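Local coordinates for L-talarate/galactarate dehydratase (PDB 2PP0), which catalyses the magnesium-dependent dehydration of L-talarate and galactarate to 5-keto-4-deoxy-D-glucarate, and also interconverts the two acid sugars by epimerization, at residues Val60-Ala65 and Glu351-Leu356; Tyr90-Glu95 and Val129-Pro134; Pro310-Met315 and Leu335-Ala340. All coordinates share one frame; numbering follows the deposited sequence.

Contact 1: residues Val60-Ala65 and Glu351-Leu356; sequences VAIIIA and EWLNPL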
# COMPACT_ATOMS: atom_id res chain seq x y z
N VAL B 60 29.74 1.80 -11.97
CA VAL B 60 28.30 1.65 -11.82
C VAL B 60 27.61 2.86 -12.42
O VAL B 60 27.93 4.01 -12.08
CB VAL B 60 27.89 1.53 -10.34
CG1 VAL B 60 26.37 1.36 -10.23
CG2 VAL B 60 28.59 0.34 -9.70
N ALA B 61 26.69 2.62 -13.34
CA ALA B 61 25.94 3.70 -13.96
C ALA B 61 24.88 4.13 -12.95
O ALA B 61 24.26 3.28 -12.30
CB ALA B 61 25.27 3.23 -15.25
N ILE B 62 24.67 5.43 -12.81
CA ILE B 62 23.68 5.95 -11.88
C ILE B 62 22.82 6.96 -12.62
O ILE B 62 23.32 7.94 -13.15
CB ILE B 62 24.35 6.68 -10.68
CG1 ILE B 62 25.25 5.71 -9.90
CG2 ILE B 62 23.28 7.28 -9.77
CD1 ILE B 62 24.50 4.61 -9.17
N ILE B 63 21.51 6.72 -12.67
CA ILE B 63 20.62 7.66 -13.34
C ILE B 63 19.85 8.37 -12.23
O ILE B 63 19.13 7.75 -11.44
CB ILE B 63 19.64 6.95 -14.30
CG1 ILE B 63 20.41 6.17 -15.38
CG2 ILE B 63 18.77 7.99 -15.01
CD1 ILE B 63 21.10 4.91 -14.86
N ILE B 64 20.02 9.69 -12.17
CA ILE B 64 19.39 10.50 -11.13
C ILE B 64 18.27 11.37 -11.67
O ILE B 64 18.35 11.89 -12.78
CB ILE B 64 20.44 11.43 -10.48
CG1 ILE B 64 21.65 10.61 -10.06
CG2 ILE B 64 19.84 12.14 -9.27
CD1 ILE B 64 22.85 11.46 -9.68
N ALA B 65 17.22 11.53 -10.87
CA ALA B 65 16.11 12.39 -11.24
C ALA B 65 15.91 13.39 -10.10
O ALA B 65 15.95 13.03 -8.93
CB ALA B 65 14.84 11.58 -11.45
N GLU B 351 29.74 0.19 0.25
CA GLU B 351 30.15 1.56 0.52
C GLU B 351 30.20 2.33 -0.80
O GLU B 351 30.35 3.55 -0.82
CB GLU B 351 31.55 1.58 1.16
CG GLU B 351 32.65 1.02 0.27
CD GLU B 351 32.89 -0.47 0.46
OE1 GLU B 351 31.90 -1.23 0.52
OE2 GLU B 351 34.06 -0.88 0.54
N TRP B 352 30.05 1.60 -1.89
CA TRP B 352 30.10 2.15 -3.24
C TRP B 352 29.41 3.48 -3.47
O TRP B 352 29.98 4.38 -4.09
CB TRP B 352 29.53 1.13 -4.23
CG TRP B 352 30.28 -0.17 -4.27
CD1 TRP B 352 31.37 -0.52 -3.53
CD2 TRP B 352 29.98 -1.30 -5.10
NE1 TRP B 352 31.77 -1.80 -3.84
CE2 TRP B 352 30.93 -2.30 -4.80
CE3 TRP B 352 28.99 -1.56 -6.06
CZ2 TRP B 352 30.92 -3.54 -5.44
CZ3 TRP B 352 28.99 -2.80 -6.69
CH2 TRP B 352 29.95 -3.77 -6.37
N LEU B 353 28.18 3.62 -2.98
CA LEU B 353 27.42 4.84 -3.19
C LEU B 353 27.66 5.95 -2.17
O LEU B 353 27.19 7.07 -2.36
CB LEU B 353 25.92 4.52 -3.23
CG LEU B 353 25.51 3.40 -4.21
CD1 LEU B 353 24.00 3.25 -4.23
CD2 LEU B 353 26.03 3.71 -5.61
N ASN B 354 28.40 5.66 -1.10
CA ASN B 354 28.68 6.66 -0.07
C ASN B 354 29.06 8.04 -0.61
O ASN B 354 28.50 9.05 -0.19
CB ASN B 354 29.78 6.19 0.89
CG ASN B 354 29.31 5.09 1.81
OD1 ASN B 354 28.11 4.88 1.99
ND2 ASN B 354 30.26 4.39 2.43
N PRO B 355 30.03 8.10 -1.54
CA PRO B 355 30.46 9.39 -2.10
C PRO B 355 29.44 10.18 -2.93
O PRO B 355 29.66 11.35 -3.23
CB PRO B 355 31.70 9.02 -2.91
CG PRO B 355 31.44 7.60 -3.31
CD PRO B 355 30.86 7.00 -2.06
N LEU B 356 28.31 9.57 -3.29
CA LEU B 356 27.31 10.27 -4.08
C LEU B 356 26.48 11.23 -3.22
O LEU B 356 25.86 12.16 -3.74
CB LEU B 356 26.35 9.29 -4.75
CG LEU B 356 26.86 8.40 -5.89
CD1 LEU B 356 25.71 7.54 -6.38
CD2 LEU B 356 27.41 9.26 -7.03
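Ile62 and Leu356 meet tip to tip where the two domains of the enolase-superfamily fold come together: Val60-Ala65 is part of the antiparallel sheet of the N-terminal domain, and Glu351-Leu356 belongs to the loop that follows strand 346-349 in the C-terminal barrel region. From CB, which points toward the loop, the Ile62 side chain divides. Its CG2 branch stops 4.2 Å from Leu356 CD1, while CG1, placed beside the backbone N (chi1 -61°), comes to 4.0 Å from that same methyl, so Leu356 CD1 serves both branches. A bend at chi2, -67°, then carries the terminal CD1 to Leu353 CD2, 4.0 Å away. Leu353 and Leu356 lie on a tightly coiled loop: Asn354 N bonds to Glu351 O in a type I turn, and Leu356 N returns to Leu353 O, 2.9 Å away. The strand's backbone bonds go to its own sheet, as Ile62 with Ala36; no hydrogen bond crosses to the loop, and the contacts between the two are apolar. Trp352, beside the substrate-binding Lys82, also packs on Asn6 of the second subunit. It crosses the Val60 side chain at about a right angle, with Val60 CG2 set obliquely to the indole, 4.1 Å from Trp352 CE3.

Contact 2: residues Tyr90-Glu95 and Val129-Pro134; sequences YAHAKE and VQAISP
Apolar contact comes first, with Ala93 CB 4.1 Å from Ala131 CB. Neither side chain extends beyond its CB, and the two backbones accordingly approach until Ala93 CA and Ala131 CA are separated by 4.8 Å. His92 adds to this with the edge of its imidazole: Ala131 CB lies in the ring plane, 3.8 Å from His92 CD2, and is almost as close to His92 CB. The ring reaches that place because CG is turned anti to the backbone N (chi1 -171°), which brings the CD2 edge of the imidazole up to the methyl. A second kind of contact is between methyl and backbone. Ala131 CB reaches 3.7 Å from Ala93 N, and in return Ala93 CB touches Ala131 O at the same separation. The pair belongs to the N-terminal domain of the mandelate racemase family, where helices 86-96 and 127-146 lie against the antiparallel sheet; Ala93 also rests on Leu33 of strand 28-40. No hydrogen bond crosses between the two segments. Within the helices Lys94 N bonds to Tyr90 O and Ser133 N to Val129 O, but Pro134, having no N-H, leaves helix 127-146 kinked. Near that kink, Ser133 OG bonds to Pro303 O of the barrel domain.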
# COMPACT_ATOMS: atom_id res chain seq x y z
N TYR B 90 18.86 5.99 -18.98
CA TYR B 90 18.90 7.45 -19.08
C TYR B 90 18.21 7.95 -20.35
O TYR B 90 17.45 8.92 -20.31
CB TYR B 90 20.34 7.95 -19.08
CG TYR B 90 20.46 9.43 -19.37
CD1 TYR B 90 20.22 10.38 -18.37
CD2 TYR B 90 20.81 9.89 -20.64
CE1 TYR B 90 20.31 11.74 -18.63
CE2 TYR B 90 20.90 11.26 -20.92
CZ TYR B 90 20.66 12.18 -19.91
OH TYR B 90 20.76 13.53 -20.17
N ALA B 91 18.49 7.30 -21.48
CA ALA B 91 17.90 7.72 -22.75
C ALA B 91 16.37 7.69 -22.73
O ALA B 91 15.72 8.60 -23.23
CB ALA B 91 18.43 6.84 -23.90
N HIS B 92 15.80 6.64 -22.15
CA HIS B 92 14.34 6.54 -22.09
C HIS B 92 13.76 7.55 -21.09
O HIS B 92 12.74 8.18 -21.35
CB HIS B 92 13.91 5.13 -21.69
CG HIS B 92 12.43 4.90 -21.82
ND1 HIS B 92 11.77 4.99 -23.02
CD2 HIS B 92 11.49 4.62 -20.89
CE1 HIS B 92 10.48 4.78 -22.83
NE2 HIS B 92 10.28 4.56 -21.55
N ALA B 93 14.42 7.69 -19.94
CA ALA B 93 13.96 8.64 -18.92
C ALA B 93 13.91 10.02 -19.59
O ALA B 93 12.96 10.78 -19.43
CB ALA B 93 14.93 8.65 -17.75
N LYS B 94 14.94 10.33 -20.36
CA LYS B 94 15.01 11.61 -21.05
C LYS B 94 13.88 11.77 -22.07
O LYS B 94 13.36 12.88 -22.25
CB LYS B 94 16.36 11.75 -21.76
CG LYS B 94 16.50 12.98 -22.63
CD LYS B 94 17.94 13.15 -23.06
CE LYS B 94 18.10 14.25 -24.10
NZ LYS B 94 19.52 14.30 -24.58
N GLU B 95 13.47 10.68 -22.71
CA GLU B 95 12.42 10.75 -23.73
C GLU B 95 10.99 10.82 -23.18
O GLU B 95 10.07 11.17 -23.91
CB GLU B 95 12.57 9.57 -24.71
CG GLU B 95 11.65 9.66 -25.95
CD GLU B 95 11.96 8.61 -27.02
OE1 GLU B 95 12.61 7.58 -26.72
OE2 GLU B 95 11.53 8.80 -28.18
N VAL B 129 10.96 0.41 -17.13
CA VAL B 129 10.44 0.75 -15.80
C VAL B 129 11.60 1.20 -14.91
O VAL B 129 11.40 1.91 -13.92
CB VAL B 129 9.66 -0.42 -15.12
CG1 VAL B 129 8.50 -0.85 -16.02
CG2 VAL B 129 10.57 -1.59 -14.81
N GLN B 130 12.81 0.80 -15.28
CA GLN B 130 13.98 1.21 -14.53
C GLN B 130 14.31 2.67 -14.85
O GLN B 130 15.10 3.31 -14.15
CB GLN B 130 15.17 0.30 -14.84
CG GLN B 130 15.09 -1.05 -14.15
CD GLN B 130 16.27 -1.94 -14.49
OE1 GLN B 130 17.32 -1.46 -14.89
NE2 GLN B 130 16.09 -3.25 -14.31
N ALA B 131 13.70 3.18 -15.92
CA ALA B 131 13.88 4.57 -16.33
C ALA B 131 12.83 5.40 -15.57
O ALA B 131 13.00 6.61 -15.40
CB ALA B 131 13.67 4.71 -17.83
N ILE B 132 11.76 4.74 -15.14
CA ILE B 132 10.71 5.41 -14.36
C ILE B 132 11.16 5.44 -12.90
O ILE B 132 10.86 6.38 -12.16
CB ILE B 132 9.35 4.64 -14.49
CG1 ILE B 132 8.83 4.74 -15.93
CG2 ILE B 132 8.31 5.23 -13.53
CD1 ILE B 132 7.52 4.01 -16.16
N SER B 133 11.90 4.41 -12.49
CA SER B 133 12.40 4.29 -11.12
C SER B 133 12.93 5.57 -10.46
O SER B 133 12.50 5.93 -9.35
CB SER B 133 13.50 3.22 -11.05
OG SER B 133 12.94 1.92 -11.12
N PRO B 134 13.87 6.27 -11.11
CA PRO B 134 14.40 7.51 -10.52
C PRO B 134 13.29 8.51 -10.22
O PRO B 134 13.26 9.15 -9.17
CB PRO B 134 15.35 8.04 -11.59
CG PRO B 134 15.75 6.80 -12.36
CD PRO B 134 14.46 6.03 -12.44

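Contact 3: residues Pro310-Met315 and Leu335-Ala340; sequences PFLKIM and LHLSAA
Phe311 receives Leu337 on one face of its ring, the two side chains coming from opposite directions. Leu337 CD1 stands over the middle of the ring, 3.5 Å from the centroid of Phe311 and 13° off its normal, a clear CH-pi contact. Leu337 CB covers the rim as well, 3.6 Å from Phe311 CE2. Phe311 has its CG anti to the backbone N (chi1 -174°), which extends the ring from helix 308-320 toward the other helix. The second methyl of the leucine, CD2, is met by Leu312 CD2 at 4.2 Å, with those side chains crossing at about a right angle. One turn beyond Phe311, Met315 places its sulfur in the plane of the Phe311 ring, at the edge, and SD also comes to 3.4 Å from Leu337 O; the chain bends at chi3, and Met315 CE stays on the Leu337 side, 4.1 Å from Leu337 O. Leu337 is thus gripped by three residues spread over little more than one helical turn. The axes of segments 310-315 and 335-339 approach to 11.3 Å, with a crossing angle of -30°. Phe311 also packs on Pro300 and Pro327, near Asp301, which is thought to raise the basicity of the active-site His328. In the modified TIM barrel of the enolase superfamily, helix 308-320 follows strand 297-298 and helix 331-339 follows the parallel strand 324-325; Leu337 additionally touches Ala302 of helix 302-305 and Leu155 of helix 151-155.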
# COMPACT_ATOMS: atom_id res chain seq x y z
N PRO B 310 6.24 -0.18 -7.20
CA PRO B 310 6.11 -1.63 -7.43
C PRO B 310 6.78 -2.44 -6.31
O PRO B 310 6.37 -3.57 -6.02
CB PRO B 310 6.78 -1.83 -8.80
CG PRO B 310 7.75 -0.68 -8.89
CD PRO B 310 6.95 0.47 -8.32
N PHE B 311 7.81 -1.88 -5.69
CA PHE B 311 8.51 -2.57 -4.60
C PHE B 311 7.53 -2.78 -3.44
O PHE B 311 7.56 -3.81 -2.76
CB PHE B 311 9.72 -1.74 -4.14
CG PHE B 311 10.58 -2.43 -3.11
CD1 PHE B 311 11.85 -2.90 -3.45
CD2 PHE B 311 10.14 -2.61 -1.80
CE1 PHE B 311 12.66 -3.52 -2.50
CE2 PHE B 311 10.94 -3.23 -0.84
CZ PHE B 311 12.20 -3.69 -1.19
N LEU B 312 6.65 -1.81 -3.22
CA LEU B 312 5.66 -1.91 -2.15
C LEU B 312 4.69 -3.07 -2.40
O LEU B 312 4.37 -3.82 -1.49
CB LEU B 312 4.89 -0.60 -1.98
CG LEU B 312 5.69 0.61 -1.49
CD1 LEU B 312 4.81 1.85 -1.47
CD2 LEU B 312 6.23 0.33 -0.10
N LYS B 313 4.23 -3.21 -3.64
CA LYS B 313 3.31 -4.30 -3.96
C LYS B 313 4.01 -5.64 -3.80
O LYS B 313 3.40 -6.63 -3.42
CB LYS B 313 2.77 -4.16 -5.38
CG LYS B 313 1.89 -2.94 -5.60
CD LYS B 313 1.03 -3.10 -6.85
CE LYS B 313 1.86 -3.40 -8.10
NZ LYS B 313 1.01 -3.72 -9.29
N ILE B 314 5.30 -5.66 -4.11
CA ILE B 314 6.08 -6.88 -3.98
C ILE B 314 6.17 -7.25 -2.50
O ILE B 314 5.96 -8.41 -2.12
CB ILE B 314 7.49 -6.70 -4.58
CG1 ILE B 314 7.39 -6.54 -6.09
CG2 ILE B 314 8.38 -7.90 -4.22
CD1 ILE B 314 8.67 -6.08 -6.75
N MET B 315 6.47 -6.26 -1.67
CA MET B 315 6.57 -6.47 -0.22
C MET B 315 5.28 -7.02 0.36
O MET B 315 5.30 -7.93 1.18
CB MET B 315 6.86 -5.15 0.51
CG MET B 315 8.32 -4.85 0.73
SD MET B 315 8.42 -3.41 1.83
CE MET B 315 7.72 -2.30 0.91
N LEU B 335 16.65 0.97 3.08
CA LEU B 335 16.61 1.07 4.54
C LEU B 335 15.19 1.44 4.95
O LEU B 335 14.62 0.88 5.88
CB LEU B 335 17.58 2.13 5.07
CG LEU B 335 17.47 2.46 6.57
CD1 LEU B 335 17.86 1.26 7.40
CD2 LEU B 335 18.38 3.63 6.90
N HIS B 336 14.61 2.40 4.22
CA HIS B 336 13.26 2.88 4.49
C HIS B 336 12.20 1.83 4.18
O HIS B 336 11.25 1.67 4.94
CB HIS B 336 12.98 4.12 3.64
CG HIS B 336 13.88 5.27 3.95
ND1 HIS B 336 13.71 6.09 5.05
CD2 HIS B 336 15.00 5.72 3.32
CE1 HIS B 336 14.69 6.98 5.09
NE2 HIS B 336 15.48 6.78 4.05
N LEU B 337 12.38 1.12 3.07
CA LEU B 337 11.43 0.09 2.66
C LEU B 337 11.46 -1.11 3.60
O LEU B 337 10.41 -1.65 3.97
CB LEU B 337 11.72 -0.35 1.22
CG LEU B 337 11.65 0.78 0.18
CD1 LEU B 337 12.01 0.26 -1.21
CD2 LEU B 337 10.24 1.37 0.17
N SER B 338 12.65 -1.54 4.00
CA SER B 338 12.75 -2.68 4.89
C SER B 338 12.22 -2.32 6.29
O SER B 338 11.66 -3.17 6.98
CB SER B 338 14.21 -3.16 4.97
OG SER B 338 15.06 -2.11 5.36
N ALA B 339 12.40 -1.06 6.70
CA ALA B 339 11.90 -0.61 8.00
C ALA B 339 10.39 -0.78 8.06
O ALA B 339 9.82 -1.06 9.12
CB ALA B 339 12.27 0.86 8.22
N ALA B 340 9.74 -0.62 6.91
CA ALA B 340 8.29 -0.73 6.82
C ALA B 340 7.79 -2.17 6.65
O ALA B 340 6.58 -2.39 6.65
CB ALA B 340 7.78 0.13 5.67

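In the fold
From the N terminus, the chain enters contact 1 at Val60-Ala65 and does not close it until Glu351-Leu356, so this widest loop encloses both other contacts. Contact 2 opens and closes early within it, joining two helices of the N-terminal domain. Contact 3 follows in series, joining two successive helices of the C-terminal barrel domain. No pair crosses. Contact 1 alone spans the two domains. Its strand also packs against contact 2, Ala65 CB lying 3.6 Å from Pro134 CB, setting the helices of contact 2 against the sheet. Contact 3 touches neither; its nearest atoms are about 6 Å from contact 2 and about 11 Å from contact 1.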